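Local structure of uncharacterized protein (Pyrococcus horikoshii, 2P8T) at residues A[82-87]-A[100-105]; A[96-101]-A[173-178]. The protein is of unknown function but may bind ATP and possibly has aminoacyl-tRNA ligase activity. All blocks are in the same frame, centred on the assembly; numbering follows the deposited sequence.

Contact 1. Residues A[82-87]-A[100-105]; sequences SMFSEP and IVVKNP
Lys-103 reaches over the backbone of Met-83 and Phe-84 and ends on a carbonyl oxygen of the facing segment 82-87, NZ lying 3.0 Å from Phe-84 O. Its aliphatic part does the covering: CB and CG pass Met-83 O, CD comes within 3.4 Å of Ser-82 O, and a bend at chi2 (145°) sets CD over the backbone of Ser-82 and Met-83. The ammonium stands well above the carbonyl plane of Phe-84, and it is also bound by Leu-81 O and paired with Asp-157 OD2, so three oxygens grip it. An alanine here would probably leave Phe-84 O, Leu-81 O and Asp-157 without their shared cation and open a gap beside Ser-82 O, where CD now lies, though CB would stay against Met-83 O.

Phe-84 and Val-102 lie side by side and point the same way, Phe-84 CD1 4.1 Å from Val-102 CG2, while Ile-100 CG2 comes up to Phe-84 CB. The loop between helix 71-81 and strand 88-92 makes a single beta bridge, Phe-84 to Val-102, alongside the end of strand 95-102. Lys-103 N donates almost straight to Met-83 O (2.8 Å, 174°), and Ser-85 N donates to Val-101 O, which also meets Phe-84 CA and lies in the plane of the ring at its edge.

Ser-85 answers with its side chain. OG, held between the backbone N and the carbonyl carbon (chi1 61°), accepts the Val-101 N-H at 2.7 Å, and Ser-85 CB rests on Val-101 CB. Further on, Pro-87 and Ile-100 cross obliquely, with Pro-87 CB 4.0 Å from Ile-100 CG1 and Pro-87 CG against CD1. Phe-25 of helix 17-26 touches both Phe-84 and Pro-87, bringing the N-terminal part of the chain against this apolar side.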
ATOM      1  N   SER A  82     -11.523   3.729  -1.945  1.00 24.67           N
ATOM      2  CA  SER A  82     -12.458   4.258  -0.941  1.00 25.05           C
ATOM      3  C   SER A  82     -11.924   4.129   0.491  1.00 24.92           C
ATOM      4  O   SER A  82     -12.380   4.847   1.381  1.00 25.47           O
ATOM      5  CB  SER A  82     -13.853   3.609  -1.044  1.00 26.10           C
ATOM      6  OG  SER A  82     -13.911   2.317  -0.436  1.00 26.77           O
ATOM      7  N   MET A  83     -10.978   3.219   0.720  1.00 23.45           N
ATOM      8  CA  MET A  83     -10.463   2.988   2.071  1.00 23.20           C
ATOM      9  C   MET A  83      -8.986   3.367   2.245  1.00 22.72           C
ATOM     10  O   MET A  83      -8.485   3.439   3.373  1.00 22.35           O
ATOM     11  CB  MET A  83     -10.772   1.552   2.568  1.00 23.50           C
ATOM     12  CG  MET A  83     -10.157   0.346   1.819  1.00 25.17           C
ATOM     13  SD  MET A  83     -10.871  -1.311   2.282  1.00 23.90           S
ATOM     14  CE  MET A  83     -12.375  -1.242   1.329  1.00 29.02           C
ATOM     15  N   PHE A  84      -8.318   3.594   1.114  1.00 21.61           N
ATOM     16  CA  PHE A  84      -6.900   3.964   1.042  1.00 21.54           C
ATOM     17  C   PHE A  84      -6.690   5.084   0.040  1.00 22.16           C
ATOM     18  O   PHE A  84      -7.475   5.264  -0.896  1.00 22.45           O
ATOM     19  CB  PHE A  84      -6.039   2.779   0.581  1.00 21.04           C
ATOM     20  CG  PHE A  84      -6.221   1.536   1.398  1.00 20.68           C
ATOM     21  CD1 PHE A  84      -5.920   1.527   2.760  1.00 19.30           C
ATOM     22  CD2 PHE A  84      -6.693   0.370   0.802  1.00 20.65           C
ATOM     23  CE1 PHE A  84      -6.096   0.385   3.518  1.00 17.34           C
ATOM     24  CE2 PHE A  84      -6.845  -0.782   1.534  1.00 19.34           C
ATOM     25  CZ  PHE A  84      -6.559  -0.777   2.906  1.00 19.54           C
ATOM     26  N   SER A  85      -5.615   5.839   0.224  1.00 21.97           N
ATOM     27  CA  SER A  85      -5.178   6.787  -0.799  1.00 22.22           C
ATOM     28  C   SER A  85      -4.381   6.032  -1.846  1.00 22.25           C
ATOM     29  O   SER A  85      -4.001   4.882  -1.620  1.00 22.94           O
ATOM     30  CB  SER A  85      -4.318   7.878  -0.172  1.00 22.82           C
ATOM     31  OG  SER A  85      -3.145   7.333   0.433  1.00 22.22           O
ATOM     32  N   GLU A  86      -4.145   6.647  -3.002  1.00 22.44           N
ATOM     33  CA  GLU A  86      -3.133   6.133  -3.926  1.00 23.04           C
ATOM     34  C   GLU A  86      -1.768   6.084  -3.209  1.00 22.84           C
ATOM     35  O   GLU A  86      -1.332   7.100  -2.693  1.00 23.26           O
ATOM     36  CB  GLU A  86      -3.014   7.038  -5.162  1.00 23.26           C
ATOM     37  CG  GLU A  86      -4.232   7.022  -6.098  1.00 25.02           C
ATOM     38  CD  GLU A  86      -4.320   5.766  -6.974  1.00 27.61           C
ATOM     39  OE1 GLU A  86      -3.386   4.924  -6.942  1.00 29.11           O
ATOM     40  OE2 GLU A  86      -5.329   5.648  -7.725  1.00 29.10           O
ATOM     41  N   PRO A  87      -1.086   4.912  -3.184  1.00 23.25           N
ATOM     42  CA  PRO A  87       0.267   4.878  -2.581  1.00 22.85           C
ATOM     43  C   PRO A  87       1.200   5.854  -3.289  1.00 23.48           C
ATOM     44  O   PRO A  87       1.173   5.949  -4.519  1.00 23.78           O
ATOM     45  CB  PRO A  87       0.716   3.427  -2.796  1.00 23.21           C
ATOM     46  CG  PRO A  87      -0.590   2.652  -2.848  1.00 23.42           C
ATOM     47  CD  PRO A  87      -1.509   3.572  -3.640  1.00 23.03           C
ATOM     48  N   ILE A 100       0.772   5.654   2.536  1.00 16.83           N
ATOM     49  CA  ILE A 100      -0.618   5.290   2.260  1.00 16.74           C
ATOM     50  C   ILE A 100      -1.518   5.835   3.374  1.00 16.89           C
ATOM     51  O   ILE A 100      -1.303   5.570   4.562  1.00 17.35           O
ATOM     52  CB  ILE A 100      -0.815   3.743   2.128  1.00 16.28           C
ATOM     53  CG1 ILE A 100       0.163   3.139   1.109  1.00 16.39           C
ATOM     54  CG2 ILE A 100      -2.282   3.414   1.797  1.00 16.75           C
ATOM     55  CD1 ILE A 100       0.086   1.590   0.977  1.00 17.15           C
ATOM     56  N   VAL A 101      -2.542   6.586   2.983  1.00 17.15           N
ATOM     57  CA  VAL A 101      -3.547   7.079   3.918  1.00 17.86           C
ATOM     58  C   VAL A 101      -4.573   5.971   4.076  1.00 19.11           C
ATOM     59  O   VAL A 101      -5.054   5.405   3.071  1.00 18.45           O
ATOM     60  CB  VAL A 101      -4.266   8.345   3.390  1.00 18.51           C
ATOM     61  CG1 VAL A 101      -5.366   8.826   4.360  1.00 18.79           C
ATOM     62  CG2 VAL A 101      -3.276   9.448   3.090  1.00 17.90           C
ATOM     63  N   VAL A 102      -4.898   5.657   5.324  1.00 18.42           N
ATOM     64  CA  VAL A 102      -5.975   4.708   5.636  1.00 19.29           C
ATOM     65  C   VAL A 102      -7.187   5.499   6.146  1.00 20.41           C
ATOM     66  O   VAL A 102      -7.115   6.190   7.165  1.00 19.56           O
ATOM     67  CB  VAL A 102      -5.551   3.676   6.700  1.00 19.68           C
ATOM     68  CG1 VAL A 102      -6.679   2.690   6.958  1.00 18.39           C
ATOM     69  CG2 VAL A 102      -4.288   2.940   6.258  1.00 19.51           C
ATOM     70  N   LYS A 103      -8.294   5.382   5.417  1.00 21.33           N
ATOM     71  CA  LYS A 103      -9.483   6.165   5.673  1.00 22.92           C
ATOM     72  C   LYS A 103     -10.316   5.505   6.735  1.00 24.25           C
ATOM     73  O   LYS A 103     -10.440   4.286   6.751  1.00 23.52           O
ATOM     74  CB  LYS A 103     -10.271   6.363   4.368  1.00 23.26           C
ATOM     75  CG  LYS A 103      -9.528   7.281   3.409  1.00 25.28           C
ATOM     76  CD  LYS A 103      -9.711   6.918   1.945  1.00 27.81           C
ATOM     77  CE  LYS A 103      -9.043   7.968   1.071  1.00 31.16           C
ATOM     78  NZ  LYS A 103      -9.107   7.685  -0.393  1.00 28.56           N
ATOM     79  N   ASN A 104     -10.882   6.323   7.621  1.00 26.12           N
ATOM     80  CA  ASN A 104     -11.619   5.863   8.811  1.00 27.75           C
ATOM     81  C   ASN A 104     -11.033   4.596   9.452  1.00 28.00           C
ATOM     82  O   ASN A 104     -11.701   3.558   9.480  1.00 28.56           O
ATOM     83  CB  ASN A 104     -13.136   5.713   8.520  1.00 28.88           C
ATOM     84  CG  ASN A 104     -13.951   5.322   9.779  1.00 31.81           C
ATOM     85  OD1 ASN A 104     -13.770   5.899  10.858  1.00 36.39           O
ATOM     86  ND2 ASN A 104     -14.828   4.329   9.636  1.00 33.66           N
ATOM     87  N   PRO A 105      -9.781   4.678   9.971  1.00 27.75           N
ATOM     88  CA  PRO A 105      -9.099   3.513  10.527  1.00 27.55           C
ATOM     89  C   PRO A 105      -9.698   3.082  11.858  1.00 28.11           C
ATOM     90  O   PRO A 105     -10.390   3.877  12.504  1.00 27.96           O
ATOM     91  CB  PRO A 105      -7.669   4.022  10.751  1.00 27.82           C
ATOM     92  CG  PRO A 105      -7.855   5.492  11.007  1.00 27.16           C
ATOM     93  CD  PRO A 105      -8.941   5.891  10.069  1.00 27.69           C
TER

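Contact 2. Residues A[96-101]-A[173-178]; sequences PGIAIV and AKALKS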
ATOM      1  N   PRO A  96      14.209   4.818  -0.125  1.00 26.03           N
ATOM      2  CA  PRO A  96      12.879   4.899  -0.762  1.00 24.77           C
ATOM      3  C   PRO A  96      11.773   4.531   0.214  1.00 23.58           C
ATOM      4  O   PRO A  96      11.914   3.576   0.965  1.00 22.75           O
ATOM      5  CB  PRO A  96      12.952   3.870  -1.902  1.00 25.08           C
ATOM      6  CG  PRO A  96      14.111   2.975  -1.563  1.00 25.88           C
ATOM      7  CD  PRO A  96      15.067   3.789  -0.750  1.00 25.96           C
ATOM      8  N   GLY A  97      10.673   5.279   0.172  1.00 22.44           N
ATOM      9  CA  GLY A  97       9.535   5.029   1.032  1.00 21.76           C
ATOM     10  C   GLY A  97       8.203   5.085   0.305  1.00 20.83           C
ATOM     11  O   GLY A  97       8.135   5.466  -0.869  1.00 20.65           O
ATOM     12  N   ILE A  98       7.139   4.728   1.023  1.00 19.91           N
ATOM     13  CA  ILE A  98       5.788   4.760   0.488  1.00 18.81           C
ATOM     14  C   ILE A  98       4.848   5.272   1.592  1.00 18.83           C
ATOM     15  O   ILE A  98       4.966   4.872   2.745  1.00 18.38           O
ATOM     16  CB  ILE A  98       5.346   3.337   0.021  1.00 19.01           C
ATOM     17  CG1 ILE A  98       6.056   2.946  -1.279  1.00 18.85           C
ATOM     18  CG2 ILE A  98       3.811   3.238  -0.122  1.00 18.82           C
ATOM     19  CD1 ILE A  98       5.437   3.600  -2.530  1.00 17.76           C
ATOM     20  N   ALA A  99       3.947   6.177   1.230  1.00 17.68           N
ATOM     21  CA  ALA A  99       2.935   6.647   2.147  1.00 17.76           C
ATOM     22  C   ALA A  99       1.576   6.194   1.624  1.00 16.98           C
ATOM     23  O   ALA A  99       1.303   6.290   0.411  1.00 16.37           O
ATOM     24  CB  ALA A  99       2.977   8.185   2.284  1.00 18.03           C
ATOM     25  N   ILE A 100       0.772   5.654   2.536  1.00 16.83           N
ATOM     26  CA  ILE A 100      -0.618   5.290   2.260  1.00 16.74           C
ATOM     27  C   ILE A 100      -1.518   5.835   3.374  1.00 16.89           C
ATOM     28  O   ILE A 100      -1.303   5.570   4.562  1.00 17.35           O
ATOM     29  CB  ILE A 100      -0.815   3.743   2.128  1.00 16.28           C
ATOM     30  CG1 ILE A 100       0.163   3.139   1.109  1.00 16.39           C
ATOM     31  CG2 ILE A 100      -2.282   3.414   1.797  1.00 16.75           C
ATOM     32  CD1 ILE A 100       0.086   1.590   0.977  1.00 17.15           C
ATOM     33  N   VAL A 101      -2.542   6.586   2.983  1.00 17.15           N
ATOM     34  CA  VAL A 101      -3.547   7.079   3.918  1.00 17.86           C
ATOM     35  C   VAL A 101      -4.573   5.971   4.076  1.00 19.11           C
ATOM     36  O   VAL A 101      -5.054   5.405   3.071  1.00 18.45           O
ATOM     37  CB  VAL A 101      -4.266   8.345   3.390  1.00 18.51           C
ATOM     38  CG1 VAL A 101      -5.366   8.826   4.360  1.00 18.79           C
ATOM     39  CG2 VAL A 101      -3.276   9.448   3.090  1.00 17.90           C
ATOM     40  N   ALA A 173      10.246  -1.617  -3.760  1.00 25.97           N
ATOM     41  CA  ALA A 173       9.343  -2.767  -3.686  1.00 24.94           C
ATOM     42  C   ALA A 173       9.105  -3.185  -2.245  1.00 24.16           C
ATOM     43  O   ALA A 173       7.972  -3.482  -1.849  1.00 23.92           O
ATOM     44  CB  ALA A 173       9.881  -3.928  -4.494  1.00 25.19           C
ATOM     45  N   LYS A 174      10.177  -3.195  -1.458  1.00 22.74           N
ATOM     46  CA  LYS A 174      10.057  -3.530  -0.042  1.00 21.97           C
ATOM     47  C   LYS A 174       9.261  -2.473   0.721  1.00 20.65           C
ATOM     48  O   LYS A 174       8.478  -2.832   1.583  1.00 19.21           O
ATOM     49  CB  LYS A 174      11.417  -3.734   0.610  1.00 22.12           C
ATOM     50  CG  LYS A 174      12.161  -4.960   0.069  1.00 24.55           C
ATOM     51  CD  LYS A 174      13.527  -5.053   0.712  1.00 28.08           C
ATOM     52  CE  LYS A 174      14.419  -6.045  -0.039  1.00 31.65           C
ATOM     53  NZ  LYS A 174      13.848  -7.410  -0.005  1.00 35.18           N
ATOM     54  N   ALA A 175       9.469  -1.197   0.409  1.00 20.35           N
ATOM     55  CA  ALA A 175       8.637  -0.120   0.999  1.00 19.81           C
ATOM     56  C   ALA A 175       7.158  -0.309   0.645  1.00 19.63           C
ATOM     57  O   ALA A 175       6.271  -0.146   1.490  1.00 19.28           O
ATOM     58  CB  ALA A 175       9.129   1.278   0.543  1.00 19.87           C
ATOM     59  N   LEU A 176       6.891  -0.627  -0.619  1.00 19.49           N
ATOM     60  CA  LEU A 176       5.513  -0.805  -1.069  1.00 19.53           C
ATOM     61  C   LEU A 176       4.858  -1.978  -0.360  1.00 19.54           C
ATOM     62  O   LEU A 176       3.751  -1.847   0.174  1.00 18.77           O
ATOM     63  CB  LEU A 176       5.436  -0.999  -2.587  1.00 19.42           C
ATOM     64  CG  LEU A 176       3.998  -1.109  -3.135  1.00 20.19           C
ATOM     65  CD1 LEU A 176       3.110   0.045  -2.677  1.00 18.85           C
ATOM     66  CD2 LEU A 176       4.026  -1.202  -4.661  1.00 20.63           C
ATOM     67  N   LYS A 177       5.545  -3.119  -0.364  1.00 19.31           N
ATOM     68  CA  LYS A 177       5.025  -4.348   0.235  1.00 21.59           C
ATOM     69  C   LYS A 177       4.756  -4.184   1.732  1.00 19.83           C
ATOM     70  O   LYS A 177       3.704  -4.601   2.235  1.00 19.57           O
ATOM     71  CB  LYS A 177       6.004  -5.514  -0.029  1.00 22.45           C
ATOM     72  CG  LYS A 177       5.423  -6.939   0.166  1.00 25.97           C
ATOM     73  CD  LYS A 177       6.277  -7.998  -0.579  1.00 26.07           C
ATOM     74  CE  LYS A 177       6.064  -9.426  -0.046  1.00 28.70           C
ATOM     75  NZ  LYS A 177       4.657  -9.935  -0.302  1.00 32.28           N
ATOM     76  N   SER A 178       5.695  -3.565   2.441  1.00 18.42           N
ATOM     77  CA  SER A 178       5.539  -3.385   3.881  1.00 17.52           C
ATOM     78  C   SER A 178       4.422  -2.388   4.207  1.00 17.05           C
ATOM     79  O   SER A 178       3.662  -2.598   5.163  1.00 16.26           O
ATOM     80  CB  SER A 178       6.859  -2.962   4.538  1.00 17.24           C
ATOM     81  OG  SER A 178       7.386  -1.760   3.979  1.00 18.96           O
TER
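Apolar packing of a helix on one face of a beta-sheet joins Ile-98 of strand 95-102 to Ala-175 and Leu-176 in the first half of helix 172-187. It is a buried contact close to the centre of the molecule, and no hydrogen bond passes between the two segments. Strand and helix run nearly in the same direction; the axes of the two segments are 26° apart and 6.9 Å from each other at closest approach.

The small side chain of Ala-175 is consistent with the close approach. Its methyl points at the strand and touches backbone, CB lying 3.6 Å from Pro-96 O and 3.8 Å from Gly-97 CA. Gly-97 has no side chain, and a CB there would point away from the helix.

The strand is the second in an antiparallel sheet of order 88-92, 95-102, 163-168, 124-131 and 134-136, with helix 172-187 packed against one face, running nearly along strand 95-102, in an alpha+beta domain. Strand 163-168 lies next to 95-102, and its Thr-167 not only shares backbone hydrogen bonding with Ile-98 but also uses OG1 to bond Ala-175 O, a polar tie from sheet to helix beside the apolar one.

Ile-98 spreads two branches over the helix. CG1 lies anti to the carbonyl carbon (chi1 -73°) and settles against the backbone of Leu-176, the residue after Ala-175, 3.7 Å from Leu-176 N. The same Ile-98 CG1 meets Ala-175 CB at 3.9 Å. The other branch, CG2, faces Leu-176 CD1 at 4.1 Å. The two side chains meet at a slant, and Leu-176 reaches the strand by its CD1 methyl. Farther along the helix Ala-179 touches both Ile-98 and Ile-100, and Ile-180 adds to the cover over Ile-100.

Overall arrangement
From the N terminus, the chain leaves helix 71-81 through residues 82-87, forms strand 88-92 and turns back along strand 95-102. Contact 1 closes this short loop, joining the linker to the end of the second strand. Contact 2 begins on that same strand and closes a much longer loop, through the rest of the sheet to helix 172-187. Neither loop contains the other: they overlap on the strand, sharing Ile-100 and Val-101. Their centres lie about 13 Å apart, and Pro-87 of contact 1 packs against Ile-98 and Leu-176 of contact 2, so linker, sheet and helix meet there.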